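Iminosuccinate reductase (Paracoccus denitrificans, PDB 6RQA) catalyses the NADH-dependent reduction of iminosuccinate to L-aspartate, regenerating the amino-group donor for the beta-hydroxyaspartate cycle of glyoxylate assimilation. Local coordinates at residues Met240-Asp243 / Gln248-Asp251; Ala133-Val138 / Thr308-Thr313. All blocks are in the same frame, centred on the assembly; numbering follows the deposited sequence.

Contact 1: residues Met240-Asp243 / Gln248-Asp251; sequences MGTD and QELD. With NAD (nicotinamide-adenine-dinucleotide), chain C.
The carboxylate of E249 lies against the backbone of G241, with CD 3.7 Å from G241 CA. The one direct hydrogen bond between 240-243 and 248-251 runs from G241 N to E249 OE1 over 3.3 Å. It is bent, with an N-H...O angle of 142°, and the donor stands above the carboxylate plane, 47° out of it. E249 reaches this position because CG is anti to its own carbonyl carbon (chi1 -76°) and the chain runs on extended. Its two oxygens are also held from outside: OE1 accepts from S217 OG and OE2 from T219 N, so the carboxylate ties the end of strand 214-217 and the loop after it to the loop after strand 235-239. With an alanine at E249, G241 N, S217 OG and T219 N would probably each lose a carboxylate acceptor, leaving both loops less firmly fixed.

The other side chain in the contact is T242, whose OG1 sits 3.8 Å from E249 CG. Its hydroxyl is hydrogen-bonded to E273, whose carboxylate also takes the backbone N of E249 and of L250.

Both loops follow strand ends of the parallel sheet of a Rossmann-type dinucleotide-binding domain, and M240, G241 and D243 offer oxygens to NAD. M240 O accepts from the carboxamide N7N of NAD at 2.7 Å. G241 O takes the ribose hydroxyl O3D at 3.2 Å. The second ribose hydroxyl, O2D, donates to D243 OD2 at 2.7 Å. D243 OD1 is bridged to K247, which itself binds NAD, and this ion pair would be expected to steady the carboxylate at the nicotinamide ribose.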
ATOM      1  N   MET A 240      10.654   7.687 -20.970  1.00 45.59           N
ATOM      2  CA  MET A 240       9.784   6.823 -20.187  1.00 47.48           C
ATOM      3  C   MET A 240      10.522   5.761 -19.385  1.00 45.96           C
ATOM      4  O   MET A 240       9.899   5.116 -18.536  1.00 46.13           O
ATOM      5  CB  MET A 240       8.764   6.126 -21.103  1.00 46.31           C
ATOM      6  CG  MET A 240       8.034   7.059 -22.058  1.00 42.27           C
ATOM      7  SD  MET A 240       7.000   8.267 -21.212  1.00 40.88           S
ATOM      8  CE  MET A 240       5.840   7.190 -20.370  1.00 30.35           C
ATOM      9  N   GLY A 241      11.817   5.564 -19.619  1.00 49.11           N
ATOM     10  CA  GLY A 241      12.538   4.466 -19.004  1.00 47.76           C
ATOM     11  C   GLY A 241      12.952   4.682 -17.562  1.00 47.56           C
ATOM     12  O   GLY A 241      12.863   3.758 -16.747  1.00 39.23           O
ATOM     13  N   THR A 242      13.407   5.888 -17.231  1.00 33.18           N
ATOM     14  CA  THR A 242      13.957   6.163 -15.906  1.00 50.42           C
ATOM     15  C   THR A 242      12.820   6.343 -14.908  1.00 55.03           C
ATOM     16  O   THR A 242      12.123   7.364 -14.923  1.00 53.11           O
ATOM     17  CB  THR A 242      14.851   7.400 -15.942  1.00 55.83           C
ATOM     18  OG1 THR A 242      15.921   7.191 -16.872  1.00 47.73           O
ATOM     19  CG2 THR A 242      15.430   7.672 -14.562  1.00 45.15           C
ATOM     20  N   ASP A 243      12.635   5.351 -14.032  1.00 60.33           N
ATOM     21  CA  ASP A 243      11.631   5.412 -12.976  1.00 65.51           C
ATOM     22  C   ASP A 243      12.210   4.998 -11.627  1.00 61.59           C
ATOM     23  O   ASP A 243      11.456   4.631 -10.720  1.00 62.19           O
ATOM     24  CB  ASP A 243      10.423   4.537 -13.322  1.00 62.41           C
ATOM     25  CG  ASP A 243      10.798   3.083 -13.546  1.00 52.87           C
ATOM     26  OD1 ASP A 243      12.008   2.768 -13.563  1.00 44.80           O
ATOM     27  OD2 ASP A 243       9.880   2.253 -13.707  1.00 54.51           O
ATOM     28  N   GLN A 248      19.300   6.202 -15.798  1.00 60.35           N
ATOM     29  CA  GLN A 248      19.593   7.371 -16.614  1.00 58.30           C
ATOM     30  C   GLN A 248      19.513   6.989 -18.083  1.00 63.29           C
ATOM     31  O   GLN A 248      20.012   5.935 -18.485  1.00 61.23           O
ATOM     32  CB  GLN A 248      20.980   7.941 -16.292  1.00 51.94           C
ATOM     33  CG  GLN A 248      21.325   9.204 -17.063  1.00 49.10           C
ATOM     34  CD  GLN A 248      22.713   9.715 -16.747  1.00 62.46           C
ATOM     35  OE1 GLN A 248      23.504   9.035 -16.093  1.00 76.39           O
ATOM     36  NE2 GLN A 248      23.021  10.920 -17.211  1.00 69.99           N
ATOM     37  N   GLU A 249      18.886   7.853 -18.873  1.00 65.01           N
ATOM     38  CA  GLU A 249      18.780   7.674 -20.314  1.00 56.58           C
ATOM     39  C   GLU A 249      19.376   8.825 -21.105  1.00 59.12           C
ATOM     40  O   GLU A 249      19.978   8.598 -22.157  1.00 58.25           O
ATOM     41  CB  GLU A 249      17.310   7.497 -20.724  1.00 60.96           C
ATOM     42  CG  GLU A 249      16.726   6.129 -20.421  1.00 75.40           C
ATOM     43  CD  GLU A 249      15.321   5.966 -20.967  1.00 77.09           C
ATOM     44  OE1 GLU A 249      14.518   6.913 -20.836  1.00 77.88           O
ATOM     45  OE2 GLU A 249      15.021   4.895 -21.537  1.00 73.21           O
ATOM     46  N   LEU A 250      19.230  10.054 -20.625  1.00 52.94           N
ATOM     47  CA  LEU A 250      19.586  11.240 -21.386  1.00 49.68           C
ATOM     48  C   LEU A 250      20.822  11.915 -20.806  1.00 46.01           C
ATOM     49  O   LEU A 250      21.212  11.685 -19.658  1.00 46.32           O
ATOM     50  CB  LEU A 250      18.420  12.235 -21.418  1.00 53.17           C
ATOM     51  CG  LEU A 250      17.353  12.081 -22.507  1.00 65.37           C
ATOM     52  CD1 LEU A 250      16.740  10.690 -22.517  1.00 63.70           C
ATOM     53  CD2 LEU A 250      16.273  13.133 -22.324  1.00 67.49           C
ATOM     54  N   ASP A 251      21.438  12.750 -21.630  1.00 46.72           N
ATOM     55  CA  ASP A 251      22.520  13.606 -21.168  1.00 50.57           C
ATOM     56  C   ASP A 251      21.932  14.737 -20.330  1.00 60.36           C
ATOM     57  O   ASP A 251      21.028  15.439 -20.799  1.00 61.14           O
ATOM     58  CB  ASP A 251      23.290  14.163 -22.366  1.00 54.29           C
ATOM     59  CG  ASP A 251      24.519  14.957 -21.965  1.00 64.97           C
ATOM     60  OD1 ASP A 251      24.903  14.925 -20.779  1.00 70.89           O
ATOM     61  OD2 ASP A 251      25.110  15.616 -22.847  1.00 70.83           O
TER
HETATM   62  PA  NAD C 401      12.859  -4.710 -20.928  0.82 75.29           P
HETATM   63  O1A NAD C 401      13.975  -5.188 -20.042  0.82 74.69           O
HETATM   64  O2A NAD C 401      11.876  -5.463 -21.765  0.82 69.43           O
HETATM   65  O5B NAD C 401      13.836  -3.967 -22.154  0.82 69.20           O
HETATM   66  C5B NAD C 401      14.852  -3.302 -21.512  0.82 56.92           C
HETATM   67  C4B NAD C 401      15.677  -2.573 -22.541  0.82 57.34           C
HETATM   68  O4B NAD C 401      16.610  -1.756 -21.860  0.82 53.49           O
HETATM   69  C3B NAD C 401      16.462  -3.657 -23.272  0.82 73.51           C
HETATM   70  O3B NAD C 401      15.662  -4.006 -24.356  0.82 82.06           O
HETATM   71  C2B NAD C 401      17.728  -2.900 -23.688  0.82 66.49           C
HETATM   72  O2B NAD C 401      17.565  -2.228 -24.892  0.82 66.72           O
HETATM   73  C1B NAD C 401      17.855  -1.808 -22.551  0.82 58.13           C
HETATM   74  N9A NAD C 401      18.859  -2.191 -21.552  0.82 62.12           N
HETATM   75  C8A NAD C 401      18.921  -3.319 -20.713  0.82 69.34           C
HETATM   76  N7A NAD C 401      19.997  -3.320 -19.926  0.82 73.60           N
HETATM   77  C5A NAD C 401      20.676  -2.133 -20.260  0.82 74.78           C
HETATM   78  C6A NAD C 401      21.882  -1.550 -19.787  0.82 78.93           C
HETATM   79  N6A NAD C 401      22.599  -2.183 -18.816  0.82 74.07           N
HETATM   80  N1A NAD C 401      22.324  -0.357 -20.300  0.82 82.43           N
HETATM   81  C2A NAD C 401      21.547   0.215 -21.274  0.82 76.16           C
HETATM   82  N3A NAD C 401      20.386  -0.214 -21.817  0.82 70.01           N
HETATM   83  C4A NAD C 401      19.978  -1.414 -21.276  0.82 70.42           C
HETATM   84  O3  NAD C 401      12.293  -3.556 -19.957  0.82 90.46           O
HETATM   85  PN  NAD C 401      10.823  -3.059 -20.287  0.82 83.58           P
HETATM   86  O1N NAD C 401      10.421  -2.744 -21.707  0.82 73.00           O
HETATM   87  O2N NAD C 401      10.069  -3.748 -19.207  0.82 84.72           O
HETATM   88  O5D NAD C 401      10.703  -1.418 -19.603  0.82 83.90           O
HETATM   89  C5D NAD C 401      11.930  -0.845 -19.755  0.82 73.88           C
HETATM   90  C4D NAD C 401      12.002   0.363 -18.855  0.82 65.32           C
HETATM   91  O4D NAD C 401      10.692   0.967 -18.799  0.82 67.08           O
HETATM   92  C3D NAD C 401      12.325  -0.156 -17.422  0.82 61.50           C
HETATM   93  O3D NAD C 401      13.374   0.621 -16.968  0.82 56.40           O
HETATM   94  C2D NAD C 401      11.025   0.133 -16.648  0.82 63.63           C
HETATM   95  O2D NAD C 401      11.225   0.613 -15.362  0.82 68.66           O
HETATM   96  C1D NAD C 401      10.508   1.337 -17.470  0.82 58.36           C
HETATM   97  N1N NAD C 401       9.016   1.495 -17.248  0.82 48.34           N
HETATM   98  C2N NAD C 401       8.565   2.775 -17.107  0.82 47.39           C
HETATM   99  C3N NAD C 401       7.206   3.003 -16.899  0.82 49.80           C
HETATM  100  C7N NAD C 401       6.800   4.432 -16.757  0.82 43.11           C
HETATM  101  O7N NAD C 401       5.635   4.759 -16.562  0.82 31.67           O
HETATM  102  N7N NAD C 401       7.802   5.367 -16.858  0.82 41.81           N
HETATM  103  C4N NAD C 401       6.327   1.922 -16.836  0.82 47.08           C
HETATM  104  C5N NAD C 401       6.813   0.629 -16.981  0.82 47.95           C
HETATM  105  C6N NAD C 401       8.180   0.413 -17.191  0.82 50.76           C
HETATM  106  O   HOH W   1      13.650   8.262 -18.861  1.00 41.60           O

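Contact 2: residues Ala133-Val138 / Thr308-Thr313; sequences AAASAV and TIFDGT. With NAD (nicotinamide-adenine-dinucleotide), chain C.
F310, A135 and S136 account for the 88 Å² buried between 133-138 and 308-313, and the ring of F310 supplies the larger share. One ring corner does the touching. CE2 approaches the helix backbone at A135 O, 3.8 Å away, and the methyl CB of A135 at 4.3 Å. S136 N lies next to the same atom, 4.4 Å from F310 CE2, and the ring meets these backbone atoms obliquely. The evidence therefore points to van der Waals packing of a ring corner on the helix main chain and the A135 methyl: no hydrogen bond crosses between the two segments, and the small side chain of A135 is consistent with so close an approach.

F310 is aimed there by its first torsion, which sets CG anti to the backbone N (chi1 167°). One ring face is also occupied from its own segment, since G312 N lies 3.8 Å above the F310 ring plane, displaced from the ring centre toward its periphery. Just before G312 the chain makes an inverse gamma turn centred on D311, closed by a weak bond from G312 N to F310 O. Beyond that turn, G312 O accepts from N7N of NAD at 2.7 Å, with an N-H...O angle of 137°.

F47 of helix 36-51 covers A135 and L291 of helix 291-295 touches F310, while S136 and F310 both pack on strand 235-239. The aromatic ring is thus enclosed where helix 125-143 lies against the sheet, and the strand it stands on ends at the cofactor: a carboxyl-terminal strand end delivering backbone groups to the nicotinamide, as in Rossmann-type dinucleotide-binding domains.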
ATOM      1  N   ALA A 133       2.242   3.563 -22.365  1.00 30.63           N
ATOM      2  CA  ALA A 133       2.222   3.991 -23.758  1.00 38.00           C
ATOM      3  C   ALA A 133       1.227   5.125 -23.968  1.00 31.93           C
ATOM      4  O   ALA A 133       1.465   6.024 -24.783  1.00 29.97           O
ATOM      5  CB  ALA A 133       1.891   2.805 -24.662  1.00 25.65           C
ATOM      6  N   ALA A 134       0.109   5.102 -23.242  1.00 25.48           N
ATOM      7  CA  ALA A 134      -0.862   6.184 -23.358  1.00 25.68           C
ATOM      8  C   ALA A 134      -0.289   7.493 -22.833  1.00 26.85           C
ATOM      9  O   ALA A 134      -0.503   8.553 -23.434  1.00 26.50           O
ATOM     10  CB  ALA A 134      -2.146   5.818 -22.616  1.00 28.23           C
ATOM     11  N   ALA A 135       0.448   7.439 -21.721  1.00 29.34           N
ATOM     12  CA  ALA A 135       1.054   8.649 -21.173  1.00 34.64           C
ATOM     13  C   ALA A 135       2.017   9.283 -22.169  1.00 32.77           C
ATOM     14  O   ALA A 135       2.016  10.506 -22.353  1.00 40.98           O
ATOM     15  CB  ALA A 135       1.769   8.333 -19.859  1.00 26.64           C
ATOM     16  N   SER A 136       2.844   8.466 -22.825  1.00 39.16           N
ATOM     17  CA  SER A 136       3.754   8.997 -23.834  1.00 32.73           C
ATOM     18  C   SER A 136       2.990   9.570 -25.023  1.00 29.69           C
ATOM     19  O   SER A 136       3.404  10.578 -25.605  1.00 28.56           O
ATOM     20  CB  SER A 136       4.721   7.906 -24.293  1.00 39.73           C
ATOM     21  OG  SER A 136       5.611   8.399 -25.280  1.00 52.35           O
ATOM     22  N   ALA A 137       1.871   8.944 -25.394  1.00 27.75           N
ATOM     23  CA  ALA A 137       1.087   9.439 -26.520  1.00 32.02           C
ATOM     24  C   ALA A 137       0.416  10.769 -26.199  1.00 34.04           C
ATOM     25  O   ALA A 137       0.248  11.607 -27.094  1.00 35.98           O
ATOM     26  CB  ALA A 137       0.045   8.399 -26.932  1.00 31.78           C
ATOM     27  N   VAL A 138       0.026  10.981 -24.940  1.00 30.04           N
ATOM     28  CA  VAL A 138      -0.566  12.258 -24.552  1.00 36.20           C
ATOM     29  C   VAL A 138       0.453  13.381 -24.703  1.00 37.22           C
ATOM     30  O   VAL A 138       0.139  14.459 -25.224  1.00 34.59           O
ATOM     31  CB  VAL A 138      -1.120  12.180 -23.116  1.00 31.91           C
ATOM     32  CG1 VAL A 138      -1.548  13.557 -22.633  1.00 34.56           C
ATOM     33  CG2 VAL A 138      -2.289  11.209 -23.051  1.00 27.38           C
ATOM     34  N   THR A 308      11.588  19.647 -26.345  1.00 42.68           N
ATOM     35  CA  THR A 308      10.701  19.400 -25.220  1.00 43.76           C
ATOM     36  C   THR A 308      10.911  17.978 -24.718  1.00 46.91           C
ATOM     37  O   THR A 308      11.188  17.062 -25.498  1.00 49.04           O
ATOM     38  CB  THR A 308       9.228  19.601 -25.604  1.00 56.05           C
ATOM     39  OG1 THR A 308       8.887  18.721 -26.682  1.00 52.20           O
ATOM     40  CG2 THR A 308       8.977  21.041 -26.027  1.00 64.42           C
ATOM     41  N   ILE A 309      10.785  17.800 -23.406  1.00 46.50           N
ATOM     42  CA  ILE A 309      10.970  16.503 -22.767  1.00 45.52           C
ATOM     43  C   ILE A 309       9.796  16.247 -21.835  1.00 47.49           C
ATOM     44  O   ILE A 309       9.407  17.128 -21.060  1.00 47.32           O
ATOM     45  CB  ILE A 309      12.299  16.427 -21.989  1.00 43.34           C
ATOM     46  CG1 ILE A 309      13.490  16.544 -22.939  1.00 41.30           C
ATOM     47  CG2 ILE A 309      12.386  15.132 -21.199  1.00 33.01           C
ATOM     48  CD1 ILE A 309      14.828  16.468 -22.237  1.00 35.46           C
ATOM     49  N   PHE A 310       9.227  15.048 -21.916  1.00 55.35           N
ATOM     50  CA  PHE A 310       8.230  14.578 -20.962  1.00 53.71           C
ATOM     51  C   PHE A 310       8.857  13.482 -20.114  1.00 55.89           C
ATOM     52  O   PHE A 310       9.212  12.418 -20.632  1.00 52.38           O
ATOM     53  CB  PHE A 310       6.978  14.059 -21.666  1.00 50.17           C
ATOM     54  CG  PHE A 310       6.058  13.295 -20.759  1.00 39.63           C
ATOM     55  CD1 PHE A 310       5.427  13.928 -19.699  1.00 37.08           C
ATOM     56  CD2 PHE A 310       5.829  11.945 -20.959  1.00 28.58           C
ATOM     57  CE1 PHE A 310       4.584  13.229 -18.857  1.00 36.32           C
ATOM     58  CE2 PHE A 310       4.984  11.240 -20.122  1.00 33.98           C
ATOM     59  CZ  PHE A 310       4.361  11.883 -19.069  1.00 37.77           C
ATOM     60  N   ASP A 311       8.991  13.745 -18.813  1.00 52.96           N
ATOM     61  CA  ASP A 311       9.627  12.806 -17.889  1.00 37.93           C
ATOM     62  C   ASP A 311       8.551  11.893 -17.308  1.00 38.74           C
ATOM     63  O   ASP A 311       8.009  12.119 -16.225  1.00 52.05           O
ATOM     64  CB  ASP A 311      10.382  13.559 -16.800  1.00 37.91           C
ATOM     65  CG  ASP A 311      11.282  12.656 -15.982  1.00 45.81           C
ATOM     66  OD1 ASP A 311      11.412  11.464 -16.330  1.00 55.51           O
ATOM     67  OD2 ASP A 311      11.863  13.142 -14.989  1.00 57.34           O
ATOM     68  N   GLY A 312       8.240  10.838 -18.056  1.00 28.25           N
ATOM     69  CA  GLY A 312       7.247   9.876 -17.623  1.00 40.25           C
ATOM     70  C   GLY A 312       7.765   8.919 -16.570  1.00 49.49           C
ATOM     71  O   GLY A 312       8.543   8.009 -16.875  1.00 54.71           O
ATOM     72  N   THR A 313       7.340   9.114 -15.321  1.00 39.35           N
ATOM     73  CA  THR A 313       7.774   8.262 -14.222  1.00 43.16           C
ATOM     74  C   THR A 313       6.748   7.209 -13.833  1.00 38.31           C
ATOM     75  O   THR A 313       7.128   6.174 -13.275  1.00 40.54           O
ATOM     76  CB  THR A 313       8.105   9.110 -12.986  1.00 59.42           C
ATOM     77  OG1 THR A 313       6.918   9.762 -12.518  1.00 58.18           O
ATOM     78  CG2 THR A 313       9.151  10.158 -13.324  1.00 61.72           C
TER
HETATM   79  PA  NAD C 401      12.859  -4.710 -20.928  0.82 75.29           P
HETATM   80  O1A NAD C 401      13.975  -5.188 -20.042  0.82 74.69           O
HETATM   81  O2A NAD C 401      11.876  -5.463 -21.765  0.82 69.43           O
HETATM   82  O5B NAD C 401      13.836  -3.967 -22.154  0.82 69.20           O
HETATM   83  C5B NAD C 401      14.852  -3.302 -21.512  0.82 56.92           C
HETATM   84  C4B NAD C 401      15.677  -2.573 -22.541  0.82 57.34           C
HETATM   85  O4B NAD C 401      16.610  -1.756 -21.860  0.82 53.49           O
HETATM   86  C3B NAD C 401      16.462  -3.657 -23.272  0.82 73.51           C
HETATM   87  O3B NAD C 401      15.662  -4.006 -24.356  0.82 82.06           O
HETATM   88  C2B NAD C 401      17.728  -2.900 -23.688  0.82 66.49           C
HETATM   89  O2B NAD C 401      17.565  -2.228 -24.892  0.82 66.72           O
HETATM   90  C1B NAD C 401      17.855  -1.808 -22.551  0.82 58.13           C
HETATM   91  N9A NAD C 401      18.859  -2.191 -21.552  0.82 62.12           N
HETATM   92  C8A NAD C 401      18.921  -3.319 -20.713  0.82 69.34           C
HETATM   93  N7A NAD C 401      19.997  -3.320 -19.926  0.82 73.60           N
HETATM   94  C5A NAD C 401      20.676  -2.133 -20.260  0.82 74.78           C
HETATM   95  C6A NAD C 401      21.882  -1.550 -19.787  0.82 78.93           C
HETATM   96  N6A NAD C 401      22.599  -2.183 -18.816  0.82 74.07           N
HETATM   97  N1A NAD C 401      22.324  -0.357 -20.300  0.82 82.43           N
HETATM   98  C2A NAD C 401      21.547   0.215 -21.274  0.82 76.16           C
HETATM   99  N3A NAD C 401      20.386  -0.214 -21.817  0.82 70.01           N
HETATM  100  C4A NAD C 401      19.978  -1.414 -21.276  0.82 70.42           C
HETATM  101  O3  NAD C 401      12.293  -3.556 -19.957  0.82 90.46           O
HETATM  102  PN  NAD C 401      10.823  -3.059 -20.287  0.82 83.58           P
HETATM  103  O1N NAD C 401      10.421  -2.744 -21.707  0.82 73.00           O
HETATM  104  O2N NAD C 401      10.069  -3.748 -19.207  0.82 84.72           O
HETATM  105  O5D NAD C 401      10.703  -1.418 -19.603  0.82 83.90           O
HETATM  106  C5D NAD C 401      11.930  -0.845 -19.755  0.82 73.88           C
HETATM  107  C4D NAD C 401      12.002   0.363 -18.855  0.82 65.32           C
HETATM  108  O4D NAD C 401      10.692   0.967 -18.799  0.82 67.08           O
HETATM  109  C3D NAD C 401      12.325  -0.156 -17.422  0.82 61.50           C
HETATM  110  O3D NAD C 401      13.374   0.621 -16.968  0.82 56.40           O
HETATM  111  C2D NAD C 401      11.025   0.133 -16.648  0.82 63.63           C
HETATM  112  O2D NAD C 401      11.225   0.613 -15.362  0.82 68.66           O
HETATM  113  C1D NAD C 401      10.508   1.337 -17.470  0.82 58.36           C
HETATM  114  N1N NAD C 401       9.016   1.495 -17.248  0.82 48.34           N
HETATM  115  C2N NAD C 401       8.565   2.775 -17.107  0.82 47.39           C
HETATM  116  C3N NAD C 401       7.206   3.003 -16.899  0.82 49.80           C
HETATM  117  C7N NAD C 401       6.800   4.432 -16.757  0.82 43.11           C
HETATM  118  O7N NAD C 401       5.635   4.759 -16.562  0.82 31.67           O
HETATM  119  N7N NAD C 401       7.802   5.367 -16.858  0.82 41.81           N
HETATM  120  C4N NAD C 401       6.327   1.922 -16.836  0.82 47.08           C
HETATM  121  C5N NAD C 401       6.813   0.629 -16.981  0.82 47.95           C
HETATM  122  C6N NAD C 401       8.180   0.413 -17.191  0.82 50.76           C

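In the fold
The centres of the two contacts lie 12 Å apart, and both segments of contact 1 fall between 133-138 and 308-313 in sequence. Strands 235-239 and 307-311 are neighbours in the parallel eight-stranded sheet; residues 240-243 follow the first and 312-313 the second, so both loops leave the carboxyl-terminal ends of the parallel strands beside NAD. The side chain of M240 joins the contacts: its SD lies 3.8 Å from F310 CE2 and equally far from S136 CB. Helix 125-143 brings in the other domain, running from strand 118-123 of the mixed sheet toward strand 150-154. The two loops, from adjacent strands, thus converge on the nicotinamide carboxamide.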